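Diguanylate cyclase DosC (Escherichia coli, PDB 4ZVA) senses oxygen through a haem-binding globin domain and, as a diguanylate cyclase, makes the second messenger cyclic-di-GMP from GTP. Local coordinates at residues 7-12 with 73-77; 32-37 with 113-117; 43-47 with 102-106. One frame throughout, in Å; residues are numbered along the deposited sequence.

Contact 1. Residues 7-12 with 73-77; sequences WTGLVE and SAQVD
Residues 7-12 form regular helix within helix 2-13, with backbone bonds from Val-11 N to Trp-7 O (3.2 Å) and from Glu-12 N to Thr-8 O (2.9 Å). Residues 73-77 belong to the turn between helices 54-72 and 79-96. Ser-73 is the first residue to leave the helix. Ala-74 (phi/psi -57/124) and Gln-75 (-98/165) are extended. The CA atoms come nearest at Thr-8 and Val-76, 5.3 Å apart.

The contact is mainly apolar. Val-11 points toward the turn with chi1 t. Its CG1 lies 3.5 Å from Ala-74 O and 3.9 Å from Val-76 CG2, and its CG2 lies 4.3 Å from Ala-74 CB. Val-76, also t, meets two more residues of the helix: its CG1 is 3.6 Å from Thr-8 CG2, and its CG2 is 3.8 Å from Glu-12 CG. Trp-7 (chi1 t) brings NE1 to 4.1 Å from Ala-74 CB, an oblique approach to the ring.

Polar bonds stay on their own side. Thr-8 OG1 bonds to Lys-4 O. In the turn, Gln-75 NE2 donates to Ser-73 O (2.8 Å), and Gln-75 N bonds to Asp-78.

Trp-7 also packs on Val-79 and Leu-82 of helix 79-96 and on Ile-141 of helix 125-147. The arrangement is an N-terminal helix laid against an interhelical turn, in the all-helical protoglobin-type fold of a globin-coupled sensor.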
ATOM      1  N   TRP A   7       6.823   8.146  10.826  1.00 40.75           N
ATOM      2  CA  TRP A   7       6.399   9.148   9.853  1.00 40.66           C
ATOM      3  C   TRP A   7       7.459  10.237   9.732  1.00 44.45           C
ATOM      4  O   TRP A   7       7.793  10.671   8.628  1.00 45.02           O
ATOM      5  CB  TRP A   7       5.044   9.735  10.246  1.00 41.97           C
ATOM      6  CG  TRP A   7       4.269  10.294   9.091  1.00 42.25           C
ATOM      7  CD1 TRP A   7       4.773  10.756   7.909  1.00 40.82           C
ATOM      8  CD2 TRP A   7       2.846  10.394   8.987  1.00 40.65           C
ATOM      9  NE1 TRP A   7       3.750  11.167   7.087  1.00 40.27           N
ATOM     10  CE2 TRP A   7       2.557  10.951   7.725  1.00 39.70           C
ATOM     11  CE3 TRP A   7       1.788  10.078   9.843  1.00 41.73           C
ATOM     12  CZ2 TRP A   7       1.255  11.198   7.301  1.00 41.69           C
ATOM     13  CZ3 TRP A   7       0.496  10.322   9.420  1.00 40.57           C
ATOM     14  CH2 TRP A   7       0.241  10.877   8.160  1.00 42.56           C
ATOM     15  N   THR A   8       7.992  10.660  10.874  1.00 42.51           N
ATOM     16  CA  THR A   8       9.067  11.645  10.917  1.00 42.88           C
ATOM     17  C   THR A   8      10.296  11.153  10.165  1.00 48.33           C
ATOM     18  O   THR A   8      10.888  11.891   9.376  1.00 46.26           O
ATOM     19  CB  THR A   8       9.472  11.976  12.367  1.00 48.27           C
ATOM     20  OG1 THR A   8       8.384  12.628  13.031  1.00 47.83           O
ATOM     21  CG2 THR A   8      10.693  12.880  12.395  1.00 44.82           C
ATOM     22  N   GLY A   9      10.679   9.908  10.426  1.00 45.56           N
ATOM     23  CA  GLY A   9      11.807   9.295   9.750  1.00 43.25           C
ATOM     24  C   GLY A   9      11.627   9.269   8.244  1.00 38.24           C
ATOM     25  O   GLY A   9      12.559   9.564   7.501  1.00 46.76           O
ATOM     26  N   LEU A  10      10.424   8.922   7.798  1.00 38.47           N
ATOM     27  CA  LEU A  10      10.116   8.867   6.371  1.00 46.41           C
ATOM     28  C   LEU A  10      10.347  10.212   5.686  1.00 42.02           C
ATOM     29  O   LEU A  10      10.947  10.278   4.613  1.00 43.34           O
ATOM     30  CB  LEU A  10       8.672   8.415   6.153  1.00 43.56           C
ATOM     31  CG  LEU A  10       8.202   8.411   4.698  1.00 45.39           C
ATOM     32  CD1 LEU A  10       9.001   7.412   3.876  1.00 50.40           C
ATOM     33  CD2 LEU A  10       6.714   8.109   4.623  1.00 48.42           C
ATOM     34  N   VAL A  11       9.884  11.283   6.321  1.00 43.21           N
ATOM     35  CA  VAL A  11      10.064  12.628   5.785  1.00 39.70           C
ATOM     36  C   VAL A  11      11.537  13.019   5.824  1.00 47.79           C
ATOM     37  O   VAL A  11      12.069  13.583   4.868  1.00 48.62           O
ATOM     38  CB  VAL A  11       9.231  13.664   6.570  1.00 41.79           C
ATOM     39  CG1 VAL A  11       9.517  15.078   6.076  1.00 40.73           C
ATOM     40  CG2 VAL A  11       7.746  13.342   6.469  1.00 39.51           C
ATOM     41  N   GLU A  12      12.189  12.699   6.937  1.00 43.57           N
ATOM     42  CA  GLU A  12      13.598  13.018   7.141  1.00 46.05           C
ATOM     43  C   GLU A  12      14.522  12.296   6.161  1.00 45.08           C
ATOM     44  O   GLU A  12      15.557  12.833   5.769  1.00 48.14           O
ATOM     45  CB  GLU A  12      14.000  12.677   8.576  1.00 49.35           C
ATOM     46  CG  GLU A  12      13.650  13.754   9.587  1.00 46.81           C
ATOM     47  CD  GLU A  12      14.051  13.376  10.998  1.00 56.40           C
ATOM     48  OE1 GLU A  12      14.750  12.354  11.164  1.00 65.55           O
ATOM     49  OE2 GLU A  12      13.664  14.099  11.941  1.00 64.57           O
ATOM     50  N   SER A  73       2.500  16.393   1.226  1.00 34.91           N
ATOM     51  CA  SER A  73       3.337  17.565   1.492  1.00 33.53           C
ATOM     52  C   SER A  73       3.843  17.597   2.932  1.00 38.50           C
ATOM     53  O   SER A  73       4.290  18.638   3.415  1.00 42.18           O
ATOM     54  CB  SER A  73       2.566  18.855   1.202  1.00 34.64           C
ATOM     55  OG  SER A  73       1.933  18.799  -0.062  1.00 35.57           O
ATOM     56  N   ALA A  74       3.769  16.456   3.610  1.00 43.44           N
ATOM     57  CA  ALA A  74       4.096  16.371   5.032  1.00 40.89           C
ATOM     58  C   ALA A  74       5.505  16.842   5.373  1.00 39.97           C
ATOM     59  O   ALA A  74       6.491  16.343   4.831  1.00 42.28           O
ATOM     60  CB  ALA A  74       3.911  14.946   5.516  1.00 41.94           C
ATOM     61  N   GLN A  75       5.587  17.807   6.280  1.00 39.21           N
ATOM     62  CA  GLN A  75       6.853  18.174   6.895  1.00 40.29           C
ATOM     63  C   GLN A  75       6.950  17.485   8.252  1.00 44.43           C
ATOM     64  O   GLN A  75       5.943  17.005   8.774  1.00 41.00           O
ATOM     65  CB  GLN A  75       6.975  19.691   7.036  1.00 47.95           C
ATOM     66  CG  GLN A  75       6.808  20.430   5.717  1.00 43.37           C
ATOM     67  CD  GLN A  75       7.660  19.843   4.602  1.00 43.61           C
ATOM     68  OE1 GLN A  75       8.886  19.788   4.703  1.00 43.31           O
ATOM     69  NE2 GLN A  75       7.008  19.400   3.531  1.00 42.72           N
ATOM     70  N   VAL A  76       8.152  17.442   8.817  1.00 45.30           N
ATOM     71  CA  VAL A  76       8.370  16.793  10.107  1.00 50.17           C
ATOM     72  C   VAL A  76       7.454  17.352  11.193  1.00 55.29           C
ATOM     73  O   VAL A  76       6.883  16.601  11.983  1.00 49.18           O
ATOM     74  CB  VAL A  76       9.837  16.934  10.558  1.00 51.83           C
ATOM     75  CG1 VAL A  76      10.022  16.396  11.968  1.00 56.12           C
ATOM     76  CG2 VAL A  76      10.762  16.223   9.582  1.00 50.32           C
ATOM     77  N   ASP A  77       7.280  18.670  11.201  1.00 48.51           N
ATOM     78  CA  ASP A  77       6.476  19.319  12.228  1.00 47.42           C
ATOM     79  C   ASP A  77       4.981  19.160  11.972  1.00 49.34           C
ATOM     80  O   ASP A  77       4.159  19.528  12.811  1.00 55.47           O
ATOM     81  CB  ASP A  77       6.839  20.804  12.325  1.00 56.47           C
ATOM     82  CG  ASP A  77       8.281  21.025  12.750  1.00 64.50           C
ATOM     83  OD1 ASP A  77       8.811  20.193  13.517  1.00 65.93           O
ATOM     84  OD2 ASP A  77       8.888  22.028  12.316  1.00 67.36           O
TER

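Contact 2. Residues 32-37 with 113-117; sequences YLSIEF and ILYPV
Tyr-32 lays its ring beside Val-117, with CE2 3.6 Å from Val-117 CG2 in an oblique approach. Its chi1 is t and chi2 is 80°. The carbonyl of Ile-113 sits at the ring edge, 4.4 Å from Tyr-32 CE2 to Ile-113 O. One water joins the same two residues. It lies 2.5 Å from Tyr-32 OH and donates to Ile-113 O at 2.6 Å.

Both segments are helical. Residues 32-37 carry bonds from Glu-36 N to Tyr-32 O (3.0 Å) and from Phe-37 N to Leu-33 O (2.8 Å). Residues 113-117 are kinked at Pro-116, whose N makes no bond to the preceding turn. The segment axes approach to 10.8 Å and run roughly antiparallel, at 143°. The nearest CA pair is Leu-33 and Ile-113, 7.1 Å apart.

This is helix-helix packing within the globin fold, between helices 16-43 and 100-119. Ile-113 is its main apolar residue. With chi1 p and chi2 t, it extends CD1 to 3.6 Å from Leu-33 O and 3.8 Å from Phe-37 N. Its CG1 is 3.8 Å from Leu-33 CD2, and its CG2 is 4.0 Å from Glu-36 CG. The Glu-36 carboxylate forms a salt bridge with Arg-39.

Leu-33 (m, t) continues the apolar surface. Its CD1 meets Leu-114 CD1 at 4.1 Å, and its CD2 meets Val-117 CG2 at 4.2 Å. Phe-37 places CB 4.3 Å from Ile-113 CD1, while the end of its side chain leads away from residues 113-117 and touches the haem.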
ATOM      1  N   TYR A  32      -8.088  16.345  -9.779  1.00 31.81           N
ATOM      2  CA  TYR A  32      -8.285  15.180 -10.630  1.00 33.93           C
ATOM      3  C   TYR A  32      -8.377  13.903  -9.803  1.00 31.52           C
ATOM      4  O   TYR A  32      -9.248  13.064 -10.034  1.00 31.77           O
ATOM      5  CB  TYR A  32      -7.146  15.043 -11.647  1.00 37.60           C
ATOM      6  CG  TYR A  32      -7.001  13.630 -12.182  1.00 36.53           C
ATOM      7  CD1 TYR A  32      -7.842  13.156 -13.180  1.00 42.65           C
ATOM      8  CD2 TYR A  32      -6.039  12.765 -11.672  1.00 40.22           C
ATOM      9  CE1 TYR A  32      -7.725  11.867 -13.663  1.00 42.43           C
ATOM     10  CE2 TYR A  32      -5.917  11.472 -12.147  1.00 38.97           C
ATOM     11  CZ  TYR A  32      -6.761  11.029 -13.144  1.00 44.13           C
ATOM     12  OH  TYR A  32      -6.642   9.744 -13.624  1.00 42.03           O
ATOM     13  N   LEU A  33      -7.470  13.768  -8.841  1.00 32.62           N
ATOM     14  CA  LEU A  33      -7.383  12.561  -8.029  1.00 33.46           C
ATOM     15  C   LEU A  33      -8.651  12.324  -7.217  1.00 39.04           C
ATOM     16  O   LEU A  33      -9.162  11.208  -7.179  1.00 36.70           O
ATOM     17  CB  LEU A  33      -6.170  12.635  -7.098  1.00 26.69           C
ATOM     18  CG  LEU A  33      -4.793  12.516  -7.754  1.00 34.08           C
ATOM     19  CD1 LEU A  33      -3.695  12.791  -6.745  1.00 34.13           C
ATOM     20  CD2 LEU A  33      -4.611  11.139  -8.377  1.00 34.74           C
ATOM     21  N   SER A  34      -9.172  13.375  -6.591  1.00 37.73           N
ATOM     22  CA  SER A  34     -10.369  13.244  -5.766  1.00 34.08           C
ATOM     23  C   SER A  34     -11.590  12.855  -6.594  1.00 36.22           C
ATOM     24  O   SER A  34     -12.428  12.070  -6.150  1.00 40.43           O
ATOM     25  CB  SER A  34     -10.643  14.548  -5.007  1.00 42.04           C
ATOM     26  OG  SER A  34     -10.965  15.604  -5.896  1.00 46.02           O
ATOM     27  N   ILE A  35     -11.679  13.399  -7.804  1.00 35.59           N
ATOM     28  CA  ILE A  35     -12.797  13.110  -8.695  1.00 40.13           C
ATOM     29  C   ILE A  35     -12.747  11.679  -9.225  1.00 40.67           C
ATOM     30  O   ILE A  35     -13.746  10.960  -9.192  1.00 38.75           O
ATOM     31  CB  ILE A  35     -12.822  14.093  -9.878  1.00 42.04           C
ATOM     32  CG1 ILE A  35     -13.067  15.518  -9.375  1.00 41.46           C
ATOM     33  CG2 ILE A  35     -13.881  13.689 -10.895  1.00 44.09           C
ATOM     34  CD1 ILE A  35     -12.847  16.574 -10.426  1.00 45.53           C
ATOM     35  N   GLU A  36     -11.577  11.270  -9.707  1.00 40.11           N
ATOM     36  CA  GLU A  36     -11.391   9.923 -10.237  1.00 41.46           C
ATOM     37  C   GLU A  36     -11.523   8.875  -9.131  1.00 39.91           C
ATOM     38  O   GLU A  36     -12.058   7.790  -9.355  1.00 46.60           O
ATOM     39  CB  GLU A  36     -10.033   9.807 -10.937  1.00 40.86           C
ATOM     40  CG  GLU A  36      -9.759   8.452 -11.582  1.00 45.99           C
ATOM     41  CD  GLU A  36     -10.626   8.176 -12.804  1.00 46.71           C
ATOM     42  OE1 GLU A  36     -11.442   9.041 -13.187  1.00 52.25           O
ATOM     43  OE2 GLU A  36     -10.485   7.081 -13.391  1.00 53.21           O
ATOM     44  N   PHE A  37     -11.022   9.208  -7.945  1.00 33.82           N
ATOM     45  CA  PHE A  37     -11.187   8.370  -6.762  1.00 32.70           C
ATOM     46  C   PHE A  37     -12.660   8.073  -6.509  1.00 42.74           C
ATOM     47  O   PHE A  37     -13.056   6.917  -6.357  1.00 41.04           O
ATOM     48  CB  PHE A  37     -10.570   9.057  -5.538  1.00 36.49           C
ATOM     49  CG  PHE A  37     -10.923   8.415  -4.224  1.00 46.61           C
ATOM     50  CD1 PHE A  37     -10.176   7.356  -3.729  1.00 43.18           C
ATOM     51  CD2 PHE A  37     -11.986   8.889  -3.470  1.00 43.46           C
ATOM     52  CE1 PHE A  37     -10.494   6.774  -2.515  1.00 41.38           C
ATOM     53  CE2 PHE A  37     -12.310   8.309  -2.259  1.00 47.40           C
ATOM     54  CZ  PHE A  37     -11.561   7.249  -1.780  1.00 42.18           C
ATOM     55  N   ILE A 113      -4.317   5.214  -9.008  1.00 32.45           N
ATOM     56  CA  ILE A 113      -4.490   6.319  -9.950  1.00 36.79           C
ATOM     57  C   ILE A 113      -3.412   7.390  -9.802  1.00 35.25           C
ATOM     58  O   ILE A 113      -3.253   8.244 -10.677  1.00 34.62           O
ATOM     59  CB  ILE A 113      -5.871   6.980  -9.792  1.00 35.98           C
ATOM     60  CG1 ILE A 113      -6.036   7.563  -8.387  1.00 34.18           C
ATOM     61  CG2 ILE A 113      -6.969   5.979 -10.098  1.00 41.26           C
ATOM     62  CD1 ILE A 113      -7.329   8.341  -8.203  1.00 37.89           C
ATOM     63  N   LEU A 114      -2.676   7.343  -8.696  1.00 33.34           N
ATOM     64  CA  LEU A 114      -1.596   8.295  -8.460  1.00 32.04           C
ATOM     65  C   LEU A 114      -0.413   8.028  -9.385  1.00 34.42           C
ATOM     66  O   LEU A 114       0.256   8.960  -9.830  1.00 29.21           O
ATOM     67  CB  LEU A 114      -1.133   8.244  -7.000  1.00 32.18           C
ATOM     68  CG  LEU A 114       0.063   9.140  -6.656  1.00 34.51           C
ATOM     69  CD1 LEU A 114      -0.260  10.609  -6.924  1.00 32.61           C
ATOM     70  CD2 LEU A 114       0.520   8.939  -5.218  1.00 34.70           C
ATOM     71  N   TYR A 115      -0.152   6.755  -9.669  1.00 32.29           N
ATOM     72  CA  TYR A 115       1.016   6.387 -10.469  1.00 32.69           C
ATOM     73  C   TYR A 115       1.016   6.992 -11.882  1.00 26.80           C
ATOM     74  O   TYR A 115       2.021   7.579 -12.282  1.00 30.82           O
ATOM     75  CB  TYR A 115       1.152   4.861 -10.560  1.00 30.64           C
ATOM     76  CG  TYR A 115       2.294   4.412 -11.446  1.00 30.92           C
ATOM     77  CD1 TYR A 115       3.601   4.406 -10.977  1.00 31.00           C
ATOM     78  CD2 TYR A 115       2.065   3.992 -12.750  1.00 36.75           C
ATOM     79  CE1 TYR A 115       4.648   3.998 -11.782  1.00 32.12           C
ATOM     80  CE2 TYR A 115       3.107   3.581 -13.563  1.00 37.23           C
ATOM     81  CZ  TYR A 115       4.394   3.585 -13.071  1.00 37.73           C
ATOM     82  OH  TYR A 115       5.436   3.175 -13.874  1.00 47.20           O
ATOM     83  N   PRO A 116      -0.093   6.860 -12.644  1.00 28.44           N
ATOM     84  CA  PRO A 116      -0.050   7.439 -13.995  1.00 32.75           C
ATOM     85  C   PRO A 116       0.170   8.953 -13.991  1.00 34.56           C
ATOM     86  O   PRO A 116       0.739   9.496 -14.938  1.00 34.47           O
ATOM     87  CB  PRO A 116      -1.427   7.095 -14.568  1.00 33.84           C
ATOM     88  CG  PRO A 116      -1.885   5.925 -13.785  1.00 34.18           C
ATOM     89  CD  PRO A 116      -1.366   6.157 -12.406  1.00 31.20           C
ATOM     90  N   VAL A 117      -0.282   9.619 -12.934  1.00 33.46           N
ATOM     91  CA  VAL A 117      -0.072  11.055 -12.777  1.00 33.00           C
ATOM     92  C   VAL A 117       1.415  11.366 -12.611  1.00 35.59           C
ATOM     93  O   VAL A 117       1.940  12.298 -13.223  1.00 32.62           O
ATOM     94  CB  VAL A 117      -0.860  11.601 -11.569  1.00 33.73           C
ATOM     95  CG1 VAL A 117      -0.381  12.994 -11.196  1.00 35.16           C
ATOM     96  CG2 VAL A 117      -2.345  11.614 -11.879  1.00 37.29           C
TER
HETATM   97  O   HOH W   1      -4.649   8.385 -12.911  1.00 35.89           O

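Contact 3. Residues 43-47 with 102-106; sequences IDPHA and IVEMG. With HEM (protoporphyrin IX containing Fe), chain C.
Ile-102, Met-105 and Asp-44 bury the most surface here. Ile-102 points toward residues 43-47 with both chi angles m. Its CD1 is 3.6 Å from His-46 CB, and its CG2 is 3.9 Å from Ala-47 CB. The nearest CA pair is Ala-47 and Ile-102, 6.5 Å apart. Met-105 (t, m, m) lies one turn further along helical residues 102-106. Its CE is 4.0 Å from Ala-47 CB and 3.5 Å from Asp-44 OD2.

Ala-47, Ile-102, Met-105 and Gly-106 belong to the haem pocket of the sensor globin. The haem vinyl carbon CBB is 3.1 Å from Ile-102 O, 3.6 Å from Met-105 CE and 3.9 Å from Ala-47 CB. Gly-106 C lies 3.7 Å from haem CMC. A CB on Gly-106 would clash with haem CAB.

Asp-44 is the N-cap of the short helix 45-48. Its OD1 accepts from His-46 N at 2.9 Å. Its OD2 forms a salt bridge with Arg-148 of the second subunit.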
ATOM      1  N   ILE A  43     -18.110   2.498  -8.133  1.00 54.58           N
ATOM      2  CA  ILE A  43     -18.347   1.245  -8.843  1.00 55.25           C
ATOM      3  C   ILE A  43     -18.587   0.092  -7.869  1.00 54.35           C
ATOM      4  O   ILE A  43     -19.433  -0.770  -8.108  1.00 55.42           O
ATOM      5  CB  ILE A  43     -17.163   0.891  -9.771  1.00 54.38           C
ATOM      6  CG1 ILE A  43     -16.881   2.039 -10.742  1.00 53.22           C
ATOM      7  CG2 ILE A  43     -17.440  -0.392 -10.541  1.00 56.60           C
ATOM      8  CD1 ILE A  43     -18.056   2.392 -11.627  1.00 56.80           C
ATOM      9  N   ASP A  44     -17.845   0.087  -6.765  1.00 56.63           N
ATOM     10  CA  ASP A  44     -18.004  -0.942  -5.744  1.00 61.55           C
ATOM     11  C   ASP A  44     -19.373  -0.816  -5.082  1.00 63.51           C
ATOM     12  O   ASP A  44     -19.696   0.226  -4.512  1.00 66.23           O
ATOM     13  CB  ASP A  44     -16.886  -0.843  -4.701  1.00 55.91           C
ATOM     14  CG  ASP A  44     -16.827  -2.053  -3.780  1.00 67.69           C
ATOM     15  OD1 ASP A  44     -17.876  -2.459  -3.237  1.00 73.54           O
ATOM     16  OD2 ASP A  44     -15.721  -2.604  -3.603  1.00 66.87           O
ATOM     17  N   PRO A  45     -20.182  -1.886  -5.158  1.00 69.48           N
ATOM     18  CA  PRO A  45     -21.542  -1.920  -4.607  1.00 70.69           C
ATOM     19  C   PRO A  45     -21.579  -1.662  -3.103  1.00 67.79           C
ATOM     20  O   PRO A  45     -22.477  -0.973  -2.619  1.00 72.52           O
ATOM     21  CB  PRO A  45     -22.011  -3.344  -4.921  1.00 75.30           C
ATOM     22  CG  PRO A  45     -21.171  -3.776  -6.073  1.00 69.85           C
ATOM     23  CD  PRO A  45     -19.836  -3.143  -5.843  1.00 69.19           C
ATOM     24  N   HIS A  46     -20.611  -2.210  -2.376  1.00 73.17           N
ATOM     25  CA  HIS A  46     -20.564  -2.057  -0.927  1.00 77.07           C
ATOM     26  C   HIS A  46     -20.164  -0.642  -0.522  1.00 75.41           C
ATOM     27  O   HIS A  46     -20.420  -0.213   0.602  1.00 77.72           O
ATOM     28  CB  HIS A  46     -19.589  -3.065  -0.314  1.00 79.64           C
ATOM     29  CG  HIS A  46     -19.979  -4.494  -0.531  1.00 86.96           C
ATOM     30  ND1 HIS A  46     -20.968  -5.115   0.201  1.00 92.03           N
ATOM     31  CD2 HIS A  46     -19.507  -5.426  -1.392  1.00 85.70           C
ATOM     32  CE1 HIS A  46     -21.092  -6.366  -0.204  1.00 95.50           C
ATOM     33  NE2 HIS A  46     -20.216  -6.581  -1.168  1.00 95.20           N
ATOM     34  N   ALA A  47     -19.538   0.081  -1.444  1.00 70.82           N
ATOM     35  CA  ALA A  47     -19.083   1.439  -1.170  1.00 69.07           C
ATOM     36  C   ALA A  47     -20.065   2.465  -1.720  1.00 68.89           C
ATOM     37  O   ALA A  47     -20.141   3.591  -1.228  1.00 68.83           O
ATOM     38  CB  ALA A  47     -17.698   1.663  -1.756  1.00 64.19           C
ATOM     39  N   ILE A 102     -13.406  -1.672   3.052  1.00 51.69           N
ATOM     40  CA  ILE A 102     -13.918  -0.698   2.098  1.00 54.84           C
ATOM     41  C   ILE A 102     -13.007   0.526   2.078  1.00 51.15           C
ATOM     42  O   ILE A 102     -12.708   1.075   1.016  1.00 55.80           O
ATOM     43  CB  ILE A 102     -15.366  -0.281   2.436  1.00 57.17           C
ATOM     44  CG1 ILE A 102     -16.311  -1.464   2.236  1.00 60.49           C
ATOM     45  CG2 ILE A 102     -15.815   0.877   1.567  1.00 58.64           C
ATOM     46  CD1 ILE A 102     -16.334  -1.981   0.815  1.00 63.03           C
ATOM     47  N   VAL A 103     -12.550   0.933   3.257  1.00 50.38           N
ATOM     48  CA  VAL A 103     -11.610   2.040   3.377  1.00 51.97           C
ATOM     49  C   VAL A 103     -10.264   1.665   2.764  1.00 52.20           C
ATOM     50  O   VAL A 103      -9.671   2.450   2.020  1.00 45.35           O
ATOM     51  CB  VAL A 103     -11.411   2.454   4.848  1.00 53.02           C
ATOM     52  CG1 VAL A 103     -10.383   3.567   4.954  1.00 52.50           C
ATOM     53  CG2 VAL A 103     -12.734   2.891   5.455  1.00 55.64           C
ATOM     54  N   GLU A 104      -9.791   0.459   3.074  1.00 45.37           N
ATOM     55  CA  GLU A 104      -8.538  -0.044   2.520  1.00 46.68           C
ATOM     56  C   GLU A 104      -8.583  -0.068   0.996  1.00 40.66           C
ATOM     57  O   GLU A 104      -7.605   0.274   0.331  1.00 39.43           O
ATOM     58  CB  GLU A 104      -8.234  -1.445   3.056  1.00 42.53           C
ATOM     59  CG  GLU A 104      -6.939  -2.035   2.520  1.00 49.29           C
ATOM     60  CD  GLU A 104      -6.803  -3.516   2.815  1.00 56.25           C
ATOM     61  OE1 GLU A 104      -6.660  -3.881   4.001  1.00 53.13           O
ATOM     62  OE2 GLU A 104      -6.841  -4.314   1.854  1.00 55.37           O
ATOM     63  N   MET A 105      -9.727  -0.473   0.455  1.00 38.67           N
ATOM     64  CA  MET A 105      -9.947  -0.480  -0.987  1.00 40.51           C
ATOM     65  C   MET A 105      -9.834   0.928  -1.565  1.00 47.87           C
ATOM     66  O   MET A 105      -9.345   1.114  -2.679  1.00 40.40           O
ATOM     67  CB  MET A 105     -11.317  -1.083  -1.314  1.00 42.20           C
ATOM     68  CG  MET A 105     -11.645  -1.151  -2.800  1.00 46.08           C
ATOM     69  SD  MET A 105     -12.486   0.320  -3.427  1.00 54.40           S
ATOM     70  CE  MET A 105     -14.009   0.265  -2.489  1.00 58.11           C
ATOM     71  N   GLY A 106     -10.292   1.917  -0.802  1.00 45.45           N
ATOM     72  CA  GLY A 106     -10.190   3.303  -1.218  1.00 41.53           C
ATOM     73  C   GLY A 106      -8.743   3.731  -1.354  1.00 38.32           C
ATOM     74  O   GLY A 106      -8.367   4.389  -2.324  1.00 43.13           O
TER
HETATM   75  CHA HEM C 201     -15.343  11.333   5.033  1.00 50.82           C
HETATM   76  CHB HEM C 201     -16.791   7.485   2.460  1.00 53.22           C
HETATM   77  CHC HEM C 201     -12.162   6.167   1.982  1.00 45.73           C
HETATM   78  CHD HEM C 201     -10.741  10.512   3.578  1.00 52.31           C
HETATM   79  C1A HEM C 201     -16.148  10.441   4.357  1.00 51.08           C
HETATM   80  C2A HEM C 201     -17.587  10.519   4.177  1.00 52.94           C
HETATM   81  C3A HEM C 201     -17.973   9.457   3.467  1.00 47.65           C
HETATM   82  C4A HEM C 201     -16.805   8.661   3.172  1.00 48.49           C
HETATM   83  CMA HEM C 201     -19.414   9.121   3.031  1.00 53.16           C
HETATM   84  CAA HEM C 201     -18.529  11.630   4.692  1.00 53.84           C
HETATM   85  CBA HEM C 201     -18.107  12.976   4.110  1.00 55.05           C
HETATM   86  CGA HEM C 201     -19.180  13.999   4.357  1.00 59.55           C
HETATM   87  O1A HEM C 201     -20.375  13.610   4.437  1.00 55.39           O
HETATM   88  O2A HEM C 201     -18.836  15.203   4.460  1.00 60.24           O
HETATM   89  C1B HEM C 201     -15.662   6.800   2.081  1.00 50.16           C
HETATM   90  C2B HEM C 201     -15.625   5.627   1.232  1.00 49.91           C
HETATM   91  C3B HEM C 201     -14.336   5.259   1.101  1.00 46.82           C
HETATM   92  C4B HEM C 201     -13.533   6.194   1.862  1.00 44.99           C
HETATM   93  CMB HEM C 201     -16.893   4.976   0.629  1.00 48.46           C
HETATM   94  CAB HEM C 201     -13.700   4.086   0.311  1.00 50.61           C
HETATM   95  CBB HEM C 201     -14.376   3.235  -0.465  1.00 54.45           C
HETATM   96  C1C HEM C 201     -11.372   7.252   2.284  1.00 44.97           C
HETATM   97  C2C HEM C 201      -9.952   7.378   2.021  1.00 46.69           C
HETATM   98  C3C HEM C 201      -9.555   8.586   2.468  1.00 43.63           C
HETATM   99  C4C HEM C 201     -10.720   9.251   3.020  1.00 46.19           C
HETATM  100  CMC HEM C 201      -9.115   6.268   1.343  1.00 39.78           C
HETATM  101  CAC HEM C 201      -8.154   9.248   2.443  1.00 41.83           C
HETATM  102  CBC HEM C 201      -7.071   8.710   1.872  1.00 52.00           C
HETATM  103  C1D HEM C 201     -11.835  11.148   4.126  1.00 49.03           C
HETATM  104  C2D HEM C 201     -11.814  12.458   4.740  1.00 46.40           C
HETATM  105  C3D HEM C 201     -13.258  12.719   5.194  1.00 52.07           C
HETATM  106  C4D HEM C 201     -13.998  11.536   4.813  1.00 48.69           C
HETATM  107  CMD HEM C 201     -10.587  13.386   4.883  1.00 43.78           C
HETATM  108  CAD HEM C 201     -13.824  13.963   5.917  1.00 52.98           C
HETATM  109  CBD HEM C 201     -13.124  14.137   7.263  1.00 54.03           C
HETATM  110  CGD HEM C 201     -13.913  15.070   8.143  1.00 53.58           C
HETATM  111  O1D HEM C 201     -13.361  15.524   9.179  1.00 57.46           O
HETATM  112  O2D HEM C 201     -15.091  15.362   7.813  1.00 55.34           O
HETATM  113  NA  HEM C 201     -15.707   9.289   3.732  1.00 47.12           N
HETATM  114  NB  HEM C 201     -14.371   7.120   2.449  1.00 45.74           N
HETATM  115  NC  HEM C 201     -11.805   8.411   2.893  1.00 45.28           N
HETATM  116  ND  HEM C 201     -13.130  10.642   4.193  1.00 49.06           N
HETATM  117 FE   HEM C 201     -13.721   8.752   3.542  1.00 47.61          FE

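Contacts 2 and 3 share helix 100-119 and touch where Phe-37 CE1 meets Gly-106 O at 3.2 Å. Both include residues of the haem pocket. Contact 1 lies on the opposite side of the chain's centre from both. It is partly buried, apolar packing of a helix on a turn, untouched by the other subunit. Contact 2 is nearest the chain's centre but also only partly buried. It is apolar packing of two helices, with a water between Tyr-32 and Ile-113. Contact 3 is further out, yet buried, because haem and the second subunit adjoin it. Its chemistry is mixed: apolar packing beside the haem, and a salt bridge from Asp-44 to the second subunit.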